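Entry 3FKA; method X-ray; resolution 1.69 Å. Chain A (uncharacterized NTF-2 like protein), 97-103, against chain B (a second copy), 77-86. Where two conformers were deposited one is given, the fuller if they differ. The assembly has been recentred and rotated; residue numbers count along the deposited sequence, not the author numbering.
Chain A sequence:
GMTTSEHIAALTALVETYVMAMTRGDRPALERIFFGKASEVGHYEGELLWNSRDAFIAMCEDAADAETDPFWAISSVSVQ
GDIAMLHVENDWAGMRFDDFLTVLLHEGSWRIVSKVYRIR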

ATOM      1  N   PHE A  97       2.375  14.197  11.912  1.00 24.34           N
ATOM      2  CA  PHE A  97       2.905  12.857  11.928  1.00 23.95           C
ATOM      3  C   PHE A  97       2.416  11.967  10.824  1.00 23.36           C
ATOM      4  O   PHE A  97       1.316  12.154  10.326  1.00 23.45           O
ATOM      5  N   ASP A  98       3.250  10.993  10.459  1.00 23.27           N
ATOM      6  CA  ASP A  98       2.859   9.908   9.581  1.00 23.34           C
ATOM      7  C   ASP A  98       2.854   8.763  10.551  1.00 23.12           C
ATOM      8  O   ASP A  98       3.866   8.544  11.201  1.00 22.38           O
ATOM      9  N   ASP A  99       1.710   8.101  10.704  1.00 23.50           N
ATOM     10  CA  ASP A  99       1.574   6.932  11.557  1.00 24.49           C
ATOM     11  C   ASP A  99       1.352   5.691  10.700  1.00 24.50           C
ATOM     12  O   ASP A  99       0.512   5.722   9.794  1.00 24.61           O
ATOM     13  N   PHE A 100       2.093   4.620  10.981  1.00 23.92           N
ATOM     14  CA  PHE A 100       1.889   3.316  10.341  1.00 24.04           C
ATOM     15  C   PHE A 100       1.377   2.432  11.470  1.00 24.67           C
ATOM     16  O   PHE A 100       2.089   2.249  12.476  1.00 24.36           O
ATOM     17  N   LEU A 101       0.174   1.869  11.284  1.00 24.83           N
ATOM     18  CA  LEU A 101      -0.449   1.004  12.280  0.50 24.37           C
ATOM     19  C   LEU A 101      -0.790  -0.373  11.733  1.00 24.59           C
ATOM     20  O   LEU A 101      -1.194  -0.504  10.575  1.00 24.23           O
ATOM     21  N   THR A 102      -0.593  -1.410  12.558  1.00 24.12           N
ATOM     22  CA  THR A 102      -0.942  -2.793  12.171  1.00 24.61           C
ATOM     23  C   THR A 102      -2.056  -3.138  13.168  1.00 23.89           C
ATOM     24  O   THR A 102      -1.996  -2.769  14.354  1.00 23.99           O
ATOM     25  N   VAL A 103      -3.055  -3.858  12.676  1.00 23.19           N
ATOM     26  CA  VAL A 103      -4.251  -4.153  13.415  1.00 22.44           C
ATOM     27  C   VAL A 103      -4.702  -5.594  13.202  1.00 22.17           C
ATOM     28  O   VAL A 103      -4.481  -6.183  12.144  1.00 22.30           O
TER
ATOM     29  N   VAL B  77       5.692  -2.441   0.098  1.00 23.23           N
ATOM     30  CA  VAL B  77       6.656  -1.734   0.928  0.50 23.66           C
ATOM     31  C   VAL B  77       6.234  -0.277   0.920  1.00 23.04           C
ATOM     32  O   VAL B  77       6.038   0.280  -0.159  1.00 23.95           O
ATOM     33  N   SER B  78       6.071   0.330   2.106  1.00 23.23           N
ATOM     34  CA  SER B  78       5.701   1.741   2.246  1.00 23.20           C
ATOM     35  C   SER B  78       6.752   2.364   3.156  1.00 22.95           C
ATOM     36  O   SER B  78       7.115   1.763   4.168  1.00 22.56           O
ATOM     37  N   VAL B  79       7.231   3.560   2.812  1.00 22.03           N
ATOM     38  CA  VAL B  79       8.265   4.226   3.596  1.00 22.39           C
ATOM     39  C   VAL B  79       7.918   5.697   3.796  1.00 22.42           C
ATOM     40  O   VAL B  79       7.473   6.367   2.845  1.00 21.95           O
ATOM     41  N   GLN B  80       8.061   6.182   5.027  1.00 22.61           N
ATOM     42  CA  GLN B  80       7.876   7.623   5.337  1.00 22.53           C
ATOM     43  C   GLN B  80       9.023   7.984   6.254  1.00 22.34           C
ATOM     44  O   GLN B  80       9.039   7.567   7.388  1.00 22.09           O
ATOM     45  N   GLY B  81       9.998   8.752   5.763  1.00 22.41           N
ATOM     46  CA  GLY B  81      11.160   9.091   6.605  1.00 22.64           C
ATOM     47  C   GLY B  81      11.861   7.850   7.156  1.00 23.07           C
ATOM     48  O   GLY B  81      12.333   6.995   6.395  1.00 23.74           O
ATOM     49  N   ASP B  82      11.894   7.732   8.483  1.00 23.29           N
ATOM     50  CA  ASP B  82      12.572   6.618   9.157  1.00 22.96           C
ATOM     51  C   ASP B  82      11.642   5.444   9.561  1.00 22.98           C
ATOM     52  O   ASP B  82      12.057   4.603  10.375  1.00 22.99           O
ATOM     53  N   ILE B  83      10.409   5.417   9.044  1.00 21.82           N
ATOM     54  CA  ILE B  83       9.473   4.317   9.311  1.00 22.24           C
ATOM     55  C   ILE B  83       9.084   3.612   8.012  1.00 22.42           C
ATOM     56  O   ILE B  83       9.034   4.226   6.936  1.00 22.33           O
ATOM     57  N   ALA B  84       8.833   2.311   8.125  1.00 22.70           N
ATOM     58  CA  ALA B  84       8.409   1.507   6.980  1.00 23.03           C
ATOM     59  C   ALA B  84       7.420   0.457   7.418  1.00 24.26           C
ATOM     60  O   ALA B  84       7.387   0.066   8.606  1.00 23.73           O
HETATM   61  N   MSE B  85       6.597   0.034   6.474  1.00 25.11           N
HETATM   62  CA  MSE B  85       5.639  -1.015   6.732  0.57 27.44           C
HETATM   63  C   MSE B  85       5.660  -1.892   5.481  1.00 25.99           C
HETATM   64  O   MSE B  85       5.607  -1.364   4.366  1.00 25.09           O
ATOM     65  N   LEU B  86       5.758  -3.201   5.683  1.00 25.76           N
ATOM     66  CA  LEU B  86       5.902  -4.172   4.604  0.50 26.13           C
ATOM     67  C   LEU B  86       4.893  -5.289   4.667  1.00 25.70           C
ATOM     68  O   LEU B  86       4.549  -5.747   5.755  1.00 26.19           O
TER

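A single aromatic residue makes the largest contribution to this contact, and it does so without one hydrogen bond passing between the two stretches. Phe A100 loses 145 Å² to chain B, about a third of the 432 Å² buried on both sides together, and its ring touches residues from both strands of a hairpin. The general principle is that two layers of β-structure can adhere through side chains alone, with no backbone hydrogen bond passing between them.

In the hairpin of chain B, backbone hydrogen bonds link its own two strands. Ser B78 and Met B85 exchange a pair of backbone hydrogen bonds, as do Gln B80 and Ile B83, the first and last residues of the type II' turn, where Gly B81 adopts a positive phi that by itself favours glycine. Because these four residues form the two bonded pairs, their side chains emerge on the same face, and all point toward chain A. Strand 97-103 runs over this face at 32° to strand 83-86, with the axes 7.9 Å apart at their closest. Its own alternation sends Asp A98, Phe A100 and Thr A102 toward the hairpin, while Asp A99 and Leu A101 point away.

The m rotamer of Phe A100 (chi1 -69°) places its ring among these side chains. Ile B83, with chi1 p and chi2 t, extends its terminal methyl over one ring face: CD1 of Ile B83 lies 4.0 Å from the centroid of the Phe A100 ring, a CH-pi contact, and 3.6 Å from CD2 of Phe A100. The far end of the ring reaches the hairpin backbone, with CE2 of Phe A100 3.6 Å from CA of Ala B84, near the ring plane. Gln B80 contributes the aliphatic part of its side chain, its CG 3.6 Å from CZ of Phe A100.

Met B85, a selenomethionine, is extended through chi1 and chi2 (both t) before turning p at chi3. Its CB makes an off-centre CH-pi contact 4.3 Å from the Phe A100 centroid, and its SE lies 3.8 Å from CB of Phe A100 and 4.1 Å from CG2 of Thr A102, so the long side chain reaches across to the strand and its SE sits between Phe A100 and Thr A102, 3.8 Å from O of Leu A101.

At the other end two polar atoms lie near each other without bonding. OD2 of Asp A98 and OE1 of Gln B80 stand 3.5 Å apart; both are acceptors, and each is hydrogen-bonded elsewhere in the structure. The carbonyl O of Asp A98 instead meets a methyl, CD1 of Ile B83, at 3.5 Å.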

ATOM      1  CB  PHE A  97       2.400  12.148  13.194  1.00 24.08           C
ATOM      2  CG  PHE A  97       2.922  12.710  14.490  1.00 24.20           C
ATOM      3  CD1 PHE A  97       2.375  13.855  15.045  1.00 24.51           C
ATOM      4  CD2 PHE A  97       3.935  12.051  15.180  1.00 24.39           C
ATOM      5  CE1 PHE A  97       2.873  14.358  16.251  1.00 24.14           C
ATOM      6  CE2 PHE A  97       4.414  12.545  16.402  1.00 24.58           C
ATOM      7  CZ  PHE A  97       3.898  13.694  16.917  1.00 24.14           C
ATOM      8  CB  ASP A  98       3.844   9.604   8.475  1.00 23.09           C
ATOM      9  CG  ASP A  98       3.769  10.600   7.391  1.00 24.07           C
ATOM     10  OD1 ASP A  98       2.722  10.629   6.721  1.00 24.34           O
ATOM     11  OD2 ASP A  98       4.745  11.341   7.192  1.00 24.19           O
ATOM     12  CB  ASP A  99       0.354   6.996  12.477  1.00 25.58           C
ATOM     13  CG  ASP A  99       0.424   8.079  13.545  1.00 27.09           C
ATOM     14  OD1 ASP A  99       1.496   8.605  13.862  1.00 28.28           O
ATOM     15  OD2 ASP A  99      -0.655   8.370  14.108  1.00 28.81           O
ATOM     16  CB  PHE A 100       3.121   2.675   9.712  1.00 24.30           C
ATOM     17  CG  PHE A 100       3.667   3.370   8.471  1.00 24.36           C
ATOM     18  CD1 PHE A 100       2.860   4.019   7.548  1.00 24.81           C
ATOM     19  CD2 PHE A 100       4.987   3.167   8.130  1.00 24.84           C
ATOM     20  CE1 PHE A 100       3.409   4.547   6.371  1.00 24.93           C
ATOM     21  CE2 PHE A 100       5.512   3.682   6.975  1.00 24.69           C
ATOM     22  CZ  PHE A 100       4.721   4.368   6.098  1.00 24.46           C
ATOM     23  CB  LEU A 101      -1.740   1.621  12.828  0.50 24.27           C
ATOM     24  CG  LEU A 101      -1.742   3.074  13.308  0.50 24.28           C
ATOM     25  CD1 LEU A 101      -1.871   4.036  12.128  0.50 23.96           C
ATOM     26  CD2 LEU A 101      -2.880   3.291  14.269  0.50 24.35           C
ATOM     27  CB  THR A 102       0.210  -3.800  12.133  1.00 24.95           C
ATOM     28  OG1 THR A 102       0.890  -3.744  13.375  1.00 25.85           O
ATOM     29  CG2 THR A 102       1.176  -3.477  10.963  1.00 25.84           C
ATOM     30  CB  VAL A 103      -5.390  -3.220  12.880  1.00 23.07           C
ATOM     31  CG1 VAL A 103      -6.497  -3.061  13.914  1.00 22.99           C
ATOM     32  CG2 VAL A 103      -4.842  -1.823  12.455  1.00 22.73           C
TER
ATOM     33  CB  VAL B  77       8.102  -1.791   0.404  0.50 23.81           C
ATOM     34  CG1 VAL B  77       9.033  -1.052   1.377  0.50 24.24           C
ATOM     35  CG2 VAL B  77       8.586  -3.230   0.200  0.50 24.54           C
ATOM     36  CB  SER B  78       4.296   1.940   2.828  1.00 24.10           C
ATOM     37  OG  SER B  78       3.301   1.422   1.962  1.00 25.83           O
ATOM     38  CB  VAL B  79       9.639   4.175   2.894  1.00 22.42           C
ATOM     39  CG1 VAL B  79      10.734   4.862   3.742  1.00 22.38           C
ATOM     40  CG2 VAL B  79      10.087   2.754   2.563  1.00 22.82           C
ATOM     41  CB  GLN B  80       6.525   7.921   5.962  1.00 23.19           C
ATOM     42  CG  GLN B  80       5.347   7.760   5.012  1.00 23.10           C
ATOM     43  CD  GLN B  80       5.283   8.848   3.914  1.00 24.35           C
ATOM     44  OE1 GLN B  80       5.704   9.983   4.116  1.00 25.06           O
ATOM     45  NE2 GLN B  80       4.738   8.492   2.765  1.00 24.66           N
ATOM     46  CB  ASP B  82      13.428   7.141  10.331  1.00 23.77           C
ATOM     47  CG  ASP B  82      12.638   7.827  11.418  1.00 24.30           C
ATOM     48  OD1 ASP B  82      11.399   7.841  11.361  1.00 24.72           O
ATOM     49  OD2 ASP B  82      13.306   8.355  12.340  1.00 24.83           O
ATOM     50  CB  ILE B  83       8.214   4.736  10.140  1.00 22.61           C
ATOM     51  CG1 ILE B  83       7.400   5.834   9.463  1.00 22.46           C
ATOM     52  CG2 ILE B  83       8.651   5.169  11.559  1.00 22.29           C
ATOM     53  CD1 ILE B  83       6.007   6.048  10.109  1.00 22.92           C
ATOM     54  CB  ALA B  84       9.592   0.832   6.282  1.00 23.15           C
HETATM   55  CB  MSE B  85       4.306  -0.397   7.062  0.57 29.07           C
HETATM   56  CG  MSE B  85       3.338  -1.372   7.576  0.57 30.64           C
HETATM   57 SE   MSE B  85       1.721  -0.475   8.168  0.43 33.17          SE
HETATM   58  CE  MSE B  85       1.329   0.649   6.607  0.57 31.71           C
ATOM     59  CB  LEU B  86       7.271  -4.861   4.716  0.50 26.40           C
ATOM     60  CG  LEU B  86       8.702  -4.282   4.531  0.50 26.50           C
ATOM     61  CD1 LEU B  86       9.160  -4.266   3.064  0.50 25.88           C
ATOM     62  CD2 LEU B  86       8.886  -2.909   5.215  0.50 26.23           C
TER